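Local coordinates for probable glutathione S-transferase GSTU1 (Oryza sativa, PDB 1OYJ), which conjugates reduced glutathione to a wide range of hydrophobic electrophiles, a detoxifying reaction that extends to herbicides, at residues 15-18 against 19-22; 37-40 against 41-44; 129-132 against 133-137; 178-182 against 183-187. All blocks are in the same frame, centred on the assembly; numbering follows the deposited sequence.

Contact 1 of 4, residues 15-18 against 19-22. With GSH (glutathione), chain N.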
loop_
_atom_site.group_PDB
_atom_site.type_symbol
_atom_site.label_atom_id
_atom_site.label_comp_id
_atom_site.label_asym_id
_atom_site.label_seq_id
_atom_site.Cartn_x
_atom_site.Cartn_y
_atom_site.Cartn_z
ATOM N N SER A 15 -8.810 16.866 3.138
ATOM C CA SER A 15 -8.105 15.592 2.839
ATOM C C SER A 15 -8.963 14.445 2.300
ATOM O O SER A 15 -9.787 13.920 2.998
ATOM C CB SER A 15 -7.364 15.023 4.057
ATOM O OG SER A 15 -6.689 13.845 3.717
ATOM N N PRO A 16 -8.618 13.986 1.114
ATOM C CA PRO A 16 -9.307 12.840 0.516
ATOM C C PRO A 16 -9.045 11.599 1.334
ATOM O O PRO A 16 -9.908 10.723 1.434
ATOM C CB PRO A 16 -8.724 12.775 -0.866
ATOM C CG PRO A 16 -7.466 13.552 -0.837
ATOM C CD PRO A 16 -7.647 14.576 0.211
ATOM N N PHE A 17 -7.818 11.523 1.941
ATOM C CA PHE A 17 -7.417 10.361 2.688
ATOM C C PHE A 17 -8.180 10.254 4.011
ATOM O O PHE A 17 -8.704 9.208 4.380
ATOM C CB PHE A 17 -5.911 10.421 2.941
ATOM C CG PHE A 17 -5.101 10.491 1.693
ATOM C CD1 PHE A 17 -4.446 11.630 1.345
ATOM C CD2 PHE A 17 -4.978 9.397 0.905
ATOM C CE1 PHE A 17 -3.649 11.683 0.214
ATOM C CE2 PHE A 17 -4.204 9.445 -0.234
ATOM C CZ PHE A 17 -3.569 10.613 -0.565
ATOM N N GLY A 18 -8.334 11.380 4.710
ATOM C CA GLY A 18 -9.142 11.398 5.942
ATOM C C GLY A 18 -10.630 11.231 5.614
ATOM O O GLY A 18 -11.349 10.519 6.250
ATOM N N GLN A 19 -11.067 11.782 4.517
ATOM C CA GLN A 19 -12.431 11.567 4.102
ATOM C C GLN A 19 -12.796 10.073 3.893
ATOM O O GLN A 19 -13.906 9.687 4.159
ATOM C CB GLN A 19 -12.751 12.403 2.879
ATOM C CG GLN A 19 -12.873 13.935 3.227
ATOM C CD GLN A 19 -12.705 14.762 1.994
ATOM O OE1 GLN A 19 -12.656 14.205 0.940
ATOM N NE2 GLN A 19 -12.569 16.093 2.124
ATOM N N ARG A 20 -11.862 9.254 3.384
ATOM C CA ARG A 20 -12.087 7.886 3.340
ATOM C C ARG A 20 -12.559 7.320 4.660
ATOM O O ARG A 20 -13.482 6.512 4.669
ATOM C CB ARG A 20 -10.862 7.043 2.925
ATOM C CG ARG A 20 -10.304 7.318 1.579
ATOM C CD ARG A 20 -8.943 6.718 1.368
ATOM N NE ARG A 20 -8.540 6.763 -0.016
ATOM C CZ ARG A 20 -7.399 6.317 -0.483
ATOM N NH1 ARG A 20 -6.412 5.972 0.345
ATOM N NH2 ARG A 20 -7.217 6.245 -1.782
ATOM N N CYS A 21 -11.833 7.619 5.712
ATOM C CA CYS A 21 -12.085 7.035 6.971
ATOM C C CYS A 21 -13.397 7.623 7.517
ATOM O O CYS A 21 -14.151 6.951 8.217
ATOM C CB CYS A 21 -10.975 7.388 7.942
ATOM S SG CYS A 21 -9.321 7.052 7.362
ATOM N N ARG A 22 -13.654 8.904 7.246
ATOM C CA ARG A 22 -14.978 9.463 7.668
ATOM C C ARG A 22 -16.169 8.684 7.037
ATOM O O ARG A 22 -17.157 8.360 7.765
ATOM C CB ARG A 22 -15.178 10.973 7.344
ATOM C CG ARG A 22 -14.146 11.904 8.129
ATOM C CD ARG A 22 -14.048 13.365 7.633
ATOM N NE ARG A 22 -12.729 13.748 7.243
ATOM C CZ ARG A 22 -12.458 14.838 6.571
ATOM N NH1 ARG A 22 -11.223 15.081 6.209
ATOM N NH2 ARG A 22 -13.429 15.647 6.202
HETATM N N1 GSH N . -0.498 7.629 2.684
HETATM C CA1 GSH N . -1.392 8.570 3.277
HETATM C C1 GSH N . -2.707 8.101 3.769
HETATM O O11 GSH N . -3.331 8.412 4.762
HETATM O O12 GSH N . -3.219 7.308 3.009
HETATM C CB1 GSH N . -1.212 10.057 3.059
HETATM C CG1 GSH N . -2.046 10.998 3.937
HETATM C CD1 GSH N . -1.640 12.436 3.637
HETATM O OE1 GSH N . -1.097 12.668 2.571
HETATM N N2 GSH N . -1.929 13.401 4.512
HETATM C CA2 GSH N . -1.560 14.774 4.272
HETATM C C2 GSH N . -0.616 15.140 5.430
HETATM O O2 GSH N . -1.033 14.925 6.549
HETATM C CB2 GSH N . -2.842 15.606 4.295
HETATM S SG2 GSH N . -3.856 15.298 2.796
HETATM N N3 GSH N . 0.666 15.461 5.253
HETATM C CA3 GSH N . 1.044 16.586 6.147
HETATM C C3 GSH N . 1.899 17.767 5.688
HETATM O O31 GSH N . 2.837 18.227 6.415
HETATM O O32 GSH N . 1.642 18.319 4.629
#
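Gln-19 N donates to Ser-15 O over 2.9 Å and Arg-20 N to Pro-16 O over 3.1 Å, the opening main-chain bonds of helix 16-28. Gly-18 O follows with a bond from Arg-22 N and a weak one from Cys-21 N. Ser-15 is the N-cap. With OG turned anti to its own N (chi1 -178°), the hydroxyl bends back over the first turn and accepts from Gly-18 N at 3.1 Å in a nearly straight bond (171°), and weakly from Phe-17 N. The same OG lies 3.3 Å from SG2 of glutathione. This is the helix start of a beta-alpha-beta unit, strand 7-11, helix 16-28 and strand 33-36, in the thioredoxin-like domain of a tau-class transferase. Capping the helix leaves the serine hydroxyl beside the thiol sulfur. Flat groups carry the rest. Glutathione CB1 sits 3.9 Å above the centre of one face of the Phe-17 ring, while the rim of the ring meets the Arg-20 guanidinium. NH1 lies in the ring plane, 3.8 Å from CD2, and the two planes stand 90° apart. Arg-20, extended from CG to NE, reaches a salt bridge with Asp-112 and hydrogen bonds to Ser-69 and Ala-168. Arg-22 folds at chi3 and lays one face of its guanidinium on Gln-19, with Gln-19 CG 3.3 Å above the plane of that group. Arg-22 NE pairs with Asp-11, and Gln-19 NE2 and Arg-22 NH2 both donate to Trp-13 O.

Contact 2 of 4, residues 37-40 against 41-44. With GSH (glutathione), chain N.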
loop_
_atom_site.group_PDB
_atom_site.type_symbol
_atom_site.label_atom_id
_atom_site.label_comp_id
_atom_site.label_asym_id
_atom_site.label_seq_id
_atom_site.Cartn_x
_atom_site.Cartn_y
_atom_site.Cartn_z
ATOM N N GLU A 37 -6.760 19.339 12.328
ATOM C CA GLU A 37 -5.383 19.719 12.578
ATOM C C GLU A 37 -4.902 20.836 11.678
ATOM O O GLU A 37 -5.189 20.827 10.526
ATOM C CB GLU A 37 -4.454 18.532 12.317
ATOM C CG GLU A 37 -4.551 17.434 13.356
ATOM C CD GLU A 37 -3.662 17.717 14.564
ATOM O OE1 GLU A 37 -2.708 18.518 14.429
ATOM O OE2 GLU A 37 -3.878 17.068 15.603
ATOM N N ASP A 38 -4.020 21.698 12.188
ATOM C CA ASP A 38 -3.380 22.710 11.353
ATOM C C ASP A 38 -2.081 22.111 10.881
ATOM O O ASP A 38 -1.082 21.992 11.649
ATOM C CB ASP A 38 -3.118 24.002 12.186
ATOM C CG ASP A 38 -2.276 25.054 11.438
ATOM O OD1 ASP A 38 -1.788 24.798 10.307
ATOM O OD2 ASP A 38 -2.033 26.181 11.967
ATOM N N LEU A 39 -1.988 21.770 9.613
ATOM C CA LEU A 39 -0.798 21.036 9.169
ATOM C C LEU A 39 0.521 21.825 9.232
ATOM O O LEU A 39 1.626 21.195 9.284
ATOM C CB LEU A 39 -1.020 20.396 7.826
ATOM C CG LEU A 39 -2.102 19.314 7.880
ATOM C CD1 LEU A 39 -2.223 18.673 6.485
ATOM C CD2 LEU A 39 -1.865 18.158 8.856
ATOM N N GLY A 40 0.398 23.154 9.330
ATOM C CA GLY A 40 1.513 24.061 9.506
ATOM C C GLY A 40 1.832 24.196 10.989
ATOM O O GLY A 40 2.861 24.777 11.368
ATOM N N ASN A 41 0.991 23.629 11.844
ATOM C CA ASN A 41 1.197 23.755 13.274
ATOM C C ASN A 41 0.642 22.454 13.900
ATOM O O ASN A 41 -0.267 22.436 14.690
ATOM C CB ASN A 41 0.561 25.105 13.734
ATOM C CG ASN A 41 0.938 25.514 15.112
ATOM O OD1 ASN A 41 2.116 25.704 15.448
ATOM N ND2 ASN A 41 -0.084 25.732 15.938
ATOM N N LYS A 42 1.235 21.343 13.527
ATOM C CA LYS A 42 0.752 20.035 13.969
ATOM C C LYS A 42 0.704 19.912 15.469
ATOM O O LYS A 42 1.568 20.436 16.139
ATOM C CB LYS A 42 1.549 18.915 13.384
ATOM C CG LYS A 42 1.374 18.774 11.841
ATOM C CD LYS A 42 2.290 17.747 11.182
ATOM C CE LYS A 42 2.443 17.974 9.676
ATOM N NZ LYS A 42 3.411 17.038 8.929
ATOM N N SER A 43 -0.305 19.225 16.014
ATOM C CA SER A 43 -0.389 19.094 17.468
ATOM C C SER A 43 0.568 18.083 18.043
ATOM O O SER A 43 0.997 17.099 17.394
ATOM C CB SER A 43 -1.810 18.683 17.860
ATOM O OG SER A 43 -2.009 17.336 17.577
ATOM N N ASP A 44 0.916 18.262 19.297
ATOM C CA ASP A 44 1.744 17.255 19.960
ATOM C C ASP A 44 1.118 15.826 19.794
ATOM O O ASP A 44 1.808 14.863 19.576
ATOM C CB ASP A 44 1.975 17.687 21.431
ATOM C CG ASP A 44 2.835 16.723 22.194
ATOM O OD1 ASP A 44 3.899 16.282 21.684
ATOM O OD2 ASP A 44 2.537 16.356 23.344
HETATM N N1 GSH N . -0.498 7.629 2.684
HETATM C CA1 GSH N . -1.392 8.570 3.277
HETATM C C1 GSH N . -2.707 8.101 3.769
HETATM O O11 GSH N . -3.331 8.412 4.762
HETATM O O12 GSH N . -3.219 7.308 3.009
HETATM C CB1 GSH N . -1.212 10.057 3.059
HETATM C CG1 GSH N . -2.046 10.998 3.937
HETATM C CD1 GSH N . -1.640 12.436 3.637
HETATM O OE1 GSH N . -1.097 12.668 2.571
HETATM N N2 GSH N . -1.929 13.401 4.512
HETATM C CA2 GSH N . -1.560 14.774 4.272
HETATM C C2 GSH N . -0.616 15.140 5.430
HETATM O O2 GSH N . -1.033 14.925 6.549
HETATM C CB2 GSH N . -2.842 15.606 4.295
HETATM S SG2 GSH N . -3.856 15.298 2.796
HETATM N N3 GSH N . 0.666 15.461 5.253
HETATM C CA3 GSH N . 1.044 16.586 6.147
HETATM C C3 GSH N . 1.899 17.767 5.688
HETATM O O31 GSH N . 2.837 18.227 6.415
HETATM O O32 GSH N . 1.642 18.319 4.629
HETATM O O HOH W 1 -2.805 21.356 14.467
HETATM O O HOH W 2 3.597 21.444 11.671
#
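Lys-42 runs alongside the backbone of Leu-39 on its way to glutathione. From CB, CG turns anti to the carbonyl carbon and passes 3.5 Å from Leu-39 O; CD stays 4.0 Å from Leu-39 O, and CE lies 3.3 Å from that same oxygen. With the chain extended beyond CG, NZ ends 2.8 Å from O31 of glutathione, to which it donates a hydrogen bond, and it also donates to Arg-54 O. The ammonium thus grips the glycyl carboxylate of the tripeptide, while Leu-39 CD1 packs 3.8 Å from glutathione CB2. A water joins Leu-39 O to Lys-42 N. The backbone between makes a type I turn from Asp-38 to Asn-41, with an Asx turn inside it: Gly-40 N donates to Asp-38 OD1 from above the carboxylate plane, 43° out of it. Glu-37, folded at chi2, clasps Ser-43 with both oxygens through their syn lone pairs. OE1 accepts from Ser-43 N at 3.0 Å (161°) and OE2 from Ser-43 OG at 2.7 Å. With Glu-37 cut back to an alanine, both Ser-43 N and the Ser-43 hydroxyl would probably be left without their carboxylate acceptors. Ser-43 in turn is the N-cap of helix 44-49, its OG accepting from Leu-46 N. The loop leaves edge strand 33-36 at Glu-37, whose backbone bonds to Asp-11, and delivers the chain into helix 44-49, with Leu-39 against Ile-56 and Phe-12.

Contact 3 of 4, residues 129-132 against 133-137. With GSH (glutathione), chain O.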
loop_
_atom_site.group_PDB
_atom_site.type_symbol
_atom_site.label_atom_id
_atom_site.label_comp_id
_atom_site.label_asym_id
_atom_site.label_seq_id
_atom_site.Cartn_x
_atom_site.Cartn_y
_atom_site.Cartn_z
ATOM N N PRO A 129 3.274 21.126 -20.322
ATOM C CA PRO A 129 3.496 20.088 -19.318
ATOM C C PRO A 129 2.162 19.771 -18.555
ATOM O O PRO A 129 1.843 18.658 -18.201
ATOM C CB PRO A 129 4.504 20.718 -18.384
ATOM C CG PRO A 129 5.311 21.694 -19.328
ATOM C CD PRO A 129 4.194 22.298 -20.189
ATOM N N GLN A 130 1.414 20.820 -18.300
ATOM C CA GLN A 130 0.105 20.701 -17.661
ATOM C C GLN A 130 -0.888 19.873 -18.491
ATOM O O GLN A 130 -1.553 18.961 -17.933
ATOM C CB GLN A 130 -0.475 22.073 -17.382
ATOM C CG GLN A 130 -1.865 22.030 -16.627
ATOM C CD GLN A 130 -2.428 23.433 -16.328
ATOM O OE1 GLN A 130 -2.508 24.226 -17.247
ATOM N NE2 GLN A 130 -2.871 23.708 -15.047
ATOM N N ALA A 131 -0.955 20.174 -19.786
ATOM C CA ALA A 131 -1.748 19.437 -20.738
ATOM C C ALA A 131 -1.311 17.990 -20.817
ATOM O O ALA A 131 -2.151 17.107 -20.957
ATOM C CB ALA A 131 -1.639 20.046 -22.106
ATOM N N ALA A 132 -0.012 17.748 -20.732
ATOM C CA ALA A 132 0.495 16.390 -20.800
ATOM C C ALA A 132 0.075 15.690 -19.522
ATOM O O ALA A 132 -0.364 14.550 -19.563
ATOM C CB ALA A 132 2.023 16.323 -20.993
ATOM N N ALA A 133 0.199 16.372 -18.400
ATOM C CA ALA A 133 -0.243 15.761 -17.138
ATOM C C ALA A 133 -1.773 15.485 -17.191
ATOM O O ALA A 133 -2.243 14.461 -16.675
ATOM C CB ALA A 133 0.116 16.584 -15.970
ATOM N N GLY A 134 -2.510 16.347 -17.856
ATOM C CA GLY A 134 -3.922 16.165 -18.073
ATOM C C GLY A 134 -4.214 14.887 -18.881
ATOM O O GLY A 134 -5.201 14.206 -18.612
ATOM N N ARG A 135 -3.425 14.610 -19.928
ATOM C CA ARG A 135 -3.642 13.446 -20.702
ATOM C C ARG A 135 -3.405 12.160 -19.878
ATOM O O ARG A 135 -4.114 11.122 -20.068
ATOM C CB ARG A 135 -2.776 13.431 -21.992
ATOM C CG ARG A 135 -3.247 14.475 -23.041
ATOM C CD ARG A 135 -2.424 14.422 -24.353
ATOM N NE ARG A 135 -1.068 14.893 -24.156
ATOM C CZ ARG A 135 -0.645 16.084 -24.568
ATOM N NH1 ARG A 135 -1.521 16.881 -25.097
ATOM N NH2 ARG A 135 0.631 16.482 -24.437
ATOM N N GLU A 136 -2.465 12.227 -18.967
ATOM C CA GLU A 136 -2.156 11.044 -18.194
ATOM C C GLU A 136 -3.320 10.884 -17.205
ATOM O O GLU A 136 -3.704 9.768 -16.948
ATOM C CB GLU A 136 -0.817 11.153 -17.422
ATOM C CG GLU A 136 0.443 11.176 -18.332
ATOM C CD GLU A 136 1.702 10.652 -17.658
ATOM O OE1 GLU A 136 2.155 9.523 -18.011
ATOM O OE2 GLU A 136 2.233 11.394 -16.851
ATOM N N MET A 137 -3.845 12.002 -16.674
ATOM C CA MET A 137 -4.991 11.921 -15.750
ATOM C C MET A 137 -6.190 11.291 -16.434
ATOM O O MET A 137 -6.793 10.363 -15.883
ATOM C CB MET A 137 -5.383 13.242 -15.095
ATOM C CG MET A 137 -6.592 13.076 -14.107
ATOM S SD MET A 137 -6.384 11.789 -12.754
ATOM C CE MET A 137 -5.375 12.707 -11.776
HETATM N N1 GSH O . 7.445 5.380 -10.930
HETATM C CA1 GSH O . 6.764 6.648 -11.197
HETATM C C1 GSH O . 7.630 7.430 -12.157
HETATM O O11 GSH O . 8.011 8.562 -11.887
HETATM O O12 GSH O . 7.986 6.940 -13.211
HETATM C CB1 GSH O . 5.321 6.343 -11.745
HETATM C CG1 GSH O . 4.506 7.619 -11.989
HETATM C CD1 GSH O . 3.014 7.517 -12.377
HETATM O OE1 GSH O . 2.225 6.926 -11.663
HETATM N N2 GSH O . 2.650 8.170 -13.486
HETATM C CA2 GSH O . 1.269 8.488 -13.856
HETATM C C2 GSH O . 0.860 7.796 -15.112
HETATM O O2 GSH O . -0.165 8.150 -15.738
HETATM C CB2 GSH O . 1.077 9.990 -13.965
HETATM S SG2 GSH O . 1.385 10.736 -12.355
HETATM N N3 GSH O . 1.691 6.758 -15.427
HETATM C CA3 GSH O . 1.376 5.841 -16.510
HETATM C C3 GSH O . 0.148 4.956 -16.298
HETATM O O31 GSH O . -0.324 4.828 -15.118
HETATM O O32 GSH O . -0.353 4.380 -17.321
#
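Ala-132, Ala-133 and Arg-135 share this turn of alpha-helix 127-148, a long member of the all-helical C-terminal domain of the transferase. Ala-133 N donates to Pro-129 O at 2.8 Å, and the pattern continues with Gly-134 N to Gln-130 O, Arg-135 N to Ala-131 O and Glu-136 N to Ala-132 O. The Ala-133 methyl lies 3.5 Å from both Pro-129 O and Gln-130 O, and so fills the notch between two carbonyls while packing on Arg-121 and Leu-122 of helix 97-124. Ala-132 points off to a different side of the helix. Its CB is 3.7 Å from Arg-135 NH2, because the arginine folds at chi3 (-69°) and doubles back toward the start of the helix. One face of the guanidinium then lies over the backbone, with Ala-131 O 4.0 Å above its centre. From there NH2 makes a salt bridge to Glu-128, two turns earlier, which probably fixes the rotation of the group. Gln-130 NE2 bonds to Leu-122 O and helps tie the helix to 97-124. Beside this turn a second glutathione is bound, in a pocket separate from that of Ser-15, and Arg-121 makes a long, weak ion pair with Glu-136. Glu-136 CG passes 3.7 Å from Ala-132 O, and its OE2 stops 3.4 Å from CB2 of that glutathione.

Contact 4 of 4, residues 178-182 against 183-187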
loop_
_atom_site.group_PDB
_atom_site.type_symbol
_atom_site.label_atom_id
_atom_site.label_comp_id
_atom_site.label_asym_id
_atom_site.label_seq_id
_atom_site.Cartn_x
_atom_site.Cartn_y
_atom_site.Cartn_z
ATOM N N SER A 178 -11.794 20.107 -10.626
ATOM C CA SER A 178 -10.500 20.720 -10.651
ATOM C C SER A 178 -9.561 20.044 -11.678
ATOM O O SER A 178 -8.786 20.743 -12.333
ATOM C CB SER A 178 -9.876 20.701 -9.242
ATOM O OG SER A 178 -10.642 21.456 -8.318
ATOM N N TYR A 179 -9.653 18.730 -11.810
ATOM C CA TYR A 179 -8.846 18.031 -12.800
ATOM C C TYR A 179 -9.268 18.489 -14.175
ATOM O O TYR A 179 -8.406 18.659 -15.035
ATOM C CB TYR A 179 -9.039 16.522 -12.768
ATOM C CG TYR A 179 -8.639 15.832 -11.478
ATOM C CD1 TYR A 179 -7.812 16.408 -10.581
ATOM C CD2 TYR A 179 -9.061 14.594 -11.224
ATOM C CE1 TYR A 179 -7.498 15.757 -9.399
ATOM C CE2 TYR A 179 -8.719 13.947 -10.095
ATOM C CZ TYR A 179 -7.963 14.536 -9.192
ATOM O OH TYR A 179 -7.649 13.806 -8.035
ATOM N N GLU A 180 -10.586 18.654 -14.357
ATOM C CA GLU A 180 -11.155 19.136 -15.615
ATOM C C GLU A 180 -10.690 20.477 -16.049
ATOM O O GLU A 180 -10.239 20.654 -17.220
ATOM C CB GLU A 180 -12.698 19.109 -15.661
ATOM C CG GLU A 180 -13.250 17.703 -15.723
ATOM C CD GLU A 180 -14.757 17.600 -15.558
ATOM O OE1 GLU A 180 -15.370 18.504 -14.980
ATOM O OE2 GLU A 180 -15.310 16.626 -16.053
ATOM N N ARG A 181 -10.718 21.416 -15.124
ATOM C CA ARG A 181 -10.346 22.749 -15.479
ATOM C C ARG A 181 -8.838 22.848 -15.670
ATOM O O ARG A 181 -8.376 23.513 -16.580
ATOM C CB ARG A 181 -10.827 23.732 -14.389
ATOM C CG ARG A 181 -12.365 23.798 -14.320
ATOM C CD ARG A 181 -12.935 25.120 -14.183
ATOM N NE ARG A 181 -12.659 26.044 -15.281
ATOM C CZ ARG A 181 -12.281 27.303 -15.087
ATOM N NH1 ARG A 181 -12.093 28.130 -16.111
ATOM N NH2 ARG A 181 -12.073 27.748 -13.852
ATOM N N CYS A 182 -8.065 22.151 -14.859
ATOM C CA CYS A 182 -6.624 22.276 -14.986
ATOM C C CYS A 182 -6.055 21.399 -16.088
ATOM O O CYS A 182 -5.116 21.803 -16.763
ATOM C CB CYS A 182 -5.924 21.960 -13.685
ATOM S SG CYS A 182 -6.397 22.913 -12.263
ATOM N N GLY A 183 -6.637 20.231 -16.286
ATOM C CA GLY A 183 -6.149 19.305 -17.243
ATOM C C GLY A 183 -6.671 19.425 -18.661
ATOM O O GLY A 183 -6.104 18.840 -19.585
ATOM N N GLY A 184 -7.726 20.176 -18.826
ATOM C CA GLY A 184 -8.297 20.473 -20.110
ATOM C C GLY A 184 -9.087 19.318 -20.675
ATOM O O GLY A 184 -8.948 19.034 -21.882
ATOM N N PHE A 185 -9.845 18.595 -19.846
ATOM C CA PHE A 185 -10.725 17.555 -20.399
ATOM C C PHE A 185 -11.984 17.537 -19.553
ATOM O O PHE A 185 -12.019 18.217 -18.509
ATOM C CB PHE A 185 -10.062 16.195 -20.400
ATOM C CG PHE A 185 -9.714 15.699 -19.019
ATOM C CD1 PHE A 185 -10.629 14.975 -18.288
ATOM C CD2 PHE A 185 -8.502 16.041 -18.417
ATOM C CE1 PHE A 185 -10.317 14.600 -16.975
ATOM C CE2 PHE A 185 -8.188 15.621 -17.145
ATOM C CZ PHE A 185 -9.092 14.925 -16.420
ATOM N N SER A 186 -12.957 16.710 -19.957
ATOM C CA SER A 186 -14.224 16.483 -19.257
ATOM C C SER A 186 -14.321 14.982 -18.884
ATOM O O SER A 186 -14.151 14.109 -19.725
ATOM C CB SER A 186 -15.391 16.918 -20.165
ATOM O OG SER A 186 -16.531 16.070 -20.079
ATOM N N VAL A 187 -14.560 14.697 -17.617
ATOM C CA VAL A 187 -14.680 13.332 -17.190
ATOM C C VAL A 187 -15.828 12.646 -17.898
ATOM O O VAL A 187 -15.749 11.491 -18.262
ATOM C CB VAL A 187 -14.889 13.255 -15.726
ATOM C CG1 VAL A 187 -15.018 11.782 -15.304
ATOM C CG2 VAL A 187 -13.669 13.838 -15.014
#
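Glu-180 reaches past the end of helix 176-183 to Val-187 N. Its chain, extended beyond CG, lies along the Phe-185 carbonyl, with CB and CG each 3.1 Å from Phe-185 O, and points OE2 at the Val-187 amide. That bond, from Val-187 N to Glu-180 OE2, is short, 2.6 Å, and fairly straight (161°), and it uses the anti lone pair of OE2. Val-187 CG2 rests 3.4 Å from the same oxygen. Were Glu-180 replaced by an alanine, Val-187 N would be likely to lose this acceptor, and the start of helix 187-190 a nearby negative charge. The Phe-185 ring swings back under the helix end, CG standing between backbone N and carbonyl carbon (chi1 62°). Its CZ lies 4.0 Å from Tyr-179 CB and its CE2 3.7 Å from Tyr-179 O. Between the two side chains the backbone turns out of the helix. Gly-183 N donates to Tyr-179 O at 2.7 Å, and Glu-180 O accepts from Gly-184 N as well as, weakly, from Phe-185 N. Gly-184 takes a positive phi of 76°, which lets the chain reverse. Ser-186, the N-cap of helix 187-190, accepts from Glu-189 N. Around this corner Tyr-179 packs on Leu-115, Leu-122 and Trp-123 of helix 97-124, Phe-185 lies against Met-137 and Leu-141 of helix 127-148, and Ser-178 touches helix 214-229.

The contacts follow one another along the chain without overlap, two in each domain. Contacts 1 and 2 belong to the thioredoxin-like N-terminal domain, one at the start of helix 16-28 and the other after strand 33-36. Their centres are about 17 Å apart, yet both touch the same glutathione, 15-18 beside its thiol and 41-44 at its glycyl end. Contacts 3 and 4 lie in the helical domain with centres about 10 Å apart, and they pack directly: Met-137 CG is 3.9 Å from Phe-185 CZ. Contact 3, centred about 25 Å from contact 1, borders another glutathione, lined by helical-domain residues. Both domains thus hold glutathione, contacts 1 and 2 serving the established site.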